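Local coordinates for ATP:cob(I)alamin adenosyltransferase (Salmonella enterica subsp. enterica serovar Livingstone, PDB 5CX7) that binds heme through its C-terminal domain and, as the full-length enzyme, converts cob(I)alamin to adenosylcobalamin, the cofactor of propanediol dehydratase, at the sodium ion site. Sequence-based numbering; all coordinates share one arbitrary frame. Chains: chain A/B/C/D, ATP:cob(I)alamin adenosyltransferase.

The sodium ion site. Residues chain A 91-92, 94-95; chain B 92, 94-95; chain C 91, 94-95; chain D 91-92, 94-95. With NA (sodium ion), chain E; NA (sodium ion), chain F; NA (sodium ion), chain G; CL (chloride ion), chain H.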
loop_
_atom_site.group_PDB
_atom_site.type_symbol
_atom_site.label_atom_id
_atom_site.label_comp_id
_atom_site.label_asym_id
_atom_site.label_seq_id
_atom_site.Cartn_x
_atom_site.Cartn_y
_atom_site.Cartn_z
ATOM N N TYR A 91 13.669 -4.011 -18.674
ATOM C CA TYR A 91 14.148 -2.984 -17.770
ATOM C C TYR A 91 12.913 -2.357 -17.034
ATOM O O TYR A 91 11.893 -2.043 -17.649
ATOM C CB TYR A 91 14.938 -1.886 -18.512
ATOM C CG TYR A 91 15.298 -0.726 -17.610
ATOM C CD1 TYR A 91 16.236 -0.876 -16.617
ATOM C CD2 TYR A 91 14.589 0.482 -17.676
ATOM C CE1 TYR A 91 16.528 0.136 -15.737
ATOM C CE2 TYR A 91 14.863 1.499 -16.789
ATOM C CZ TYR A 91 15.833 1.332 -15.833
ATOM O OH TYR A 91 16.103 2.364 -14.966
ATOM N N GLY A 92 13.038 -2.244 -15.711
ATOM C CA GLY A 92 12.032 -1.691 -14.885
ATOM C C GLY A 92 11.061 -2.682 -14.284
ATOM O O GLY A 92 10.192 -2.284 -13.510
ATOM N N GLU A 94 10.883 -4.968 -12.069
ATOM C CA GLU A 94 10.765 -5.076 -10.598
ATOM C C GLU A 94 9.912 -3.939 -9.996
ATOM O O GLU A 94 9.183 -4.192 -9.032
ATOM C CB GLU A 94 12.124 -5.186 -9.914
ATOM C CG GLU A 94 13.010 -3.951 -9.934
ATOM C CD GLU A 94 13.657 -3.622 -11.293
ATOM O OE1 GLU A 94 13.747 -4.498 -12.174
ATOM O OE2 GLU A 94 14.106 -2.475 -11.413
ATOM N N SER A 95 9.960 -2.736 -10.579
ATOM C CA SER A 95 9.041 -1.696 -10.199
ATOM C C SER A 95 7.647 -1.847 -10.770
ATOM O O SER A 95 6.650 -1.509 -10.079
ATOM C CB SER A 95 9.588 -0.356 -10.596
ATOM O OG SER A 95 10.835 -0.137 -9.962
ATOM N N GLY B 92 13.767 6.877 -13.589
ATOM C CA GLY B 92 13.048 6.687 -12.366
ATOM C C GLY B 92 11.522 6.742 -12.441
ATOM O O GLY B 92 10.891 6.445 -11.424
ATOM N N GLU B 94 9.157 4.855 -13.428
ATOM C CA GLU B 94 8.401 3.668 -13.002
ATOM C C GLU B 94 8.265 3.600 -11.463
ATOM O O GLU B 94 7.251 3.114 -10.990
ATOM C CB GLU B 94 8.982 2.362 -13.599
ATOM C CG GLU B 94 10.358 1.948 -13.094
ATOM C CD GLU B 94 11.534 2.772 -13.618
ATOM O OE1 GLU B 94 11.425 3.482 -14.628
ATOM O OE2 GLU B 94 12.607 2.651 -12.972
ATOM N N SER B 95 9.259 4.085 -10.714
ATOM C CA SER B 95 9.174 4.192 -9.273
ATOM C C SER B 95 8.383 5.423 -8.825
ATOM O O SER B 95 7.586 5.319 -7.871
ATOM C CB SER B 95 10.533 4.229 -8.639
ATOM O OG SER B 95 11.216 3.032 -8.942
ATOM N N TYR C 91 21.807 6.666 -5.493
ATOM C CA TYR C 91 21.220 5.673 -6.332
ATOM C C TYR C 91 20.174 4.888 -5.519
ATOM O O TYR C 91 20.397 4.489 -4.378
ATOM C CB TYR C 91 22.308 4.706 -6.906
ATOM C CG TYR C 91 21.712 3.570 -7.655
ATOM C CD1 TYR C 91 21.148 3.749 -8.914
ATOM C CD2 TYR C 91 21.639 2.287 -7.081
ATOM C CE1 TYR C 91 20.515 2.694 -9.581
ATOM C CE2 TYR C 91 21.035 1.224 -7.755
ATOM C CZ TYR C 91 20.486 1.446 -9.002
ATOM O OH TYR C 91 19.838 0.399 -9.619
ATOM N N GLU C 94 14.552 6.891 -5.284
ATOM C CA GLU C 94 13.132 6.904 -5.707
ATOM C C GLU C 94 12.399 5.663 -5.196
ATOM O O GLU C 94 11.201 5.751 -4.843
ATOM C CB GLU C 94 12.970 7.098 -7.201
ATOM C CG GLU C 94 13.439 5.957 -8.105
ATOM C CD GLU C 94 14.955 5.800 -8.209
ATOM O OE1 GLU C 94 15.717 6.744 -7.900
ATOM O OE2 GLU C 94 15.341 4.721 -8.659
ATOM N N SER C 95 13.092 4.503 -5.096
ATOM C CA SER C 95 12.486 3.331 -4.479
ATOM C C SER C 95 12.522 3.326 -2.954
ATOM O O SER C 95 11.549 2.887 -2.309
ATOM C CB SER C 95 13.201 2.065 -4.981
ATOM O OG SER C 95 13.036 1.973 -6.336
ATOM N N TYR D 91 21.208 -6.432 -7.939
ATOM C CA TYR D 91 20.518 -5.420 -8.745
ATOM C C TYR D 91 18.997 -5.558 -8.564
ATOM O O TYR D 91 18.448 -6.645 -8.575
ATOM C CB TYR D 91 20.892 -5.506 -10.227
ATOM C CG TYR D 91 20.043 -4.527 -11.049
ATOM C CD1 TYR D 91 20.275 -3.165 -10.996
ATOM C CD2 TYR D 91 18.953 -4.988 -11.777
ATOM C CE1 TYR D 91 19.454 -2.281 -11.659
ATOM C CE2 TYR D 91 18.099 -4.106 -12.408
ATOM C CZ TYR D 91 18.370 -2.760 -12.363
ATOM O OH TYR D 91 17.533 -1.905 -13.029
ATOM N N GLY D 92 18.341 -4.407 -8.356
ATOM C CA GLY D 92 16.927 -4.366 -8.127
ATOM C C GLY D 92 16.454 -4.545 -6.679
ATOM O O GLY D 92 15.231 -4.422 -6.395
ATOM N N GLU D 94 16.327 -2.883 -3.902
ATOM C CA GLU D 94 15.506 -1.782 -3.314
ATOM C C GLU D 94 14.038 -1.843 -3.744
ATOM O O GLU D 94 13.159 -1.525 -2.918
ATOM C CB GLU D 94 16.102 -0.406 -3.532
ATOM C CG GLU D 94 16.093 0.122 -4.946
ATOM C CD GLU D 94 17.104 -0.529 -5.911
ATOM O OE1 GLU D 94 18.076 -1.195 -5.477
ATOM O OE2 GLU D 94 16.892 -0.362 -7.121
ATOM N N SER D 95 13.762 -2.289 -4.966
ATOM C CA SER D 95 12.384 -2.485 -5.412
ATOM C C SER D 95 11.811 -3.796 -4.912
ATOM O O SER D 95 10.620 -3.882 -4.542
ATOM C CB SER D 95 12.300 -2.455 -6.924
ATOM O OG SER D 95 12.686 -1.200 -7.355
HETATM NA NA NA E . 13.229 0.106 -11.569
HETATM NA NA NA F . 13.323 3.077 -10.747
HETATM NA NA NA G . 15.242 -0.876 -8.777
HETATM CL CL CL H . 15.215 1.179 -10.659
HETATM O O HOH W 1 14.969 -0.452 -13.082
HETATM O O HOH W 2 17.285 -0.980 -10.076
#
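In all four chains chi1 of Glu94 wedges CG between the two main-chain arms of the residue (69° in A:Glu94). The chain then bends at chi2 (-73° in A:Glu94), and OE2 of the carboxylate turns to the centre. Ser95 swings OG to its amide side, opposite the carbonyl carbon, so the hydroxyl comes in alongside the acid. Both residues lie on the short helix 93-96. Four copies of it meet here and build an ion site at the centre of a tetrameric ring, which may or may not be the biological assembly.

Three sodium ions and a chloride are modelled, all poorly ordered. The ions may come from purification or crystallisation. B:Glu94 OE2 bridges two sodiums, 2.4 Å from NA (chain F) and 3.0 Å from NA (chain E). A:Glu94 OE2 binds NA (chain E) at 2.7 Å, and A:Ser95 OG and water 1 add to that near square-pyramidal shell. B:Ser95 OG binds NA (chain F) at 2.8 Å. D:Glu94 OE2 and D:Ser95 OG bind NA (chain G) together, at an angle of 107°; water 2 lies nearly opposite the serine. C:Glu94 OE2 lies 3.3 Å from NA (chain F), a longer contact that probably belongs to a loosely modelled shell. A:Glu94 OE2 has a similar long contact to NA (chain G).

The chloride bonds to all three sodiums and is almost wholly buried by protein. The sodiums probably offset the repulsion between neighbouring carboxylates. The Ser95 hydroxyls sit tip to tip around the ring and make weak hydrogen bonds. At each subunit contact, CG of one Glu94 packs on the neighbour's Ser95 CB, 3.4 Å apart for A:Glu94 and D:Ser95.

Tyr91 lines the site with CG anti to the backbone N. The D:Tyr91 side chain crosses those of A:Tyr91 and C:Tyr91 at about right angles. Its phenol OH lies 2.9 Å from water 1, the water on NA (chain E).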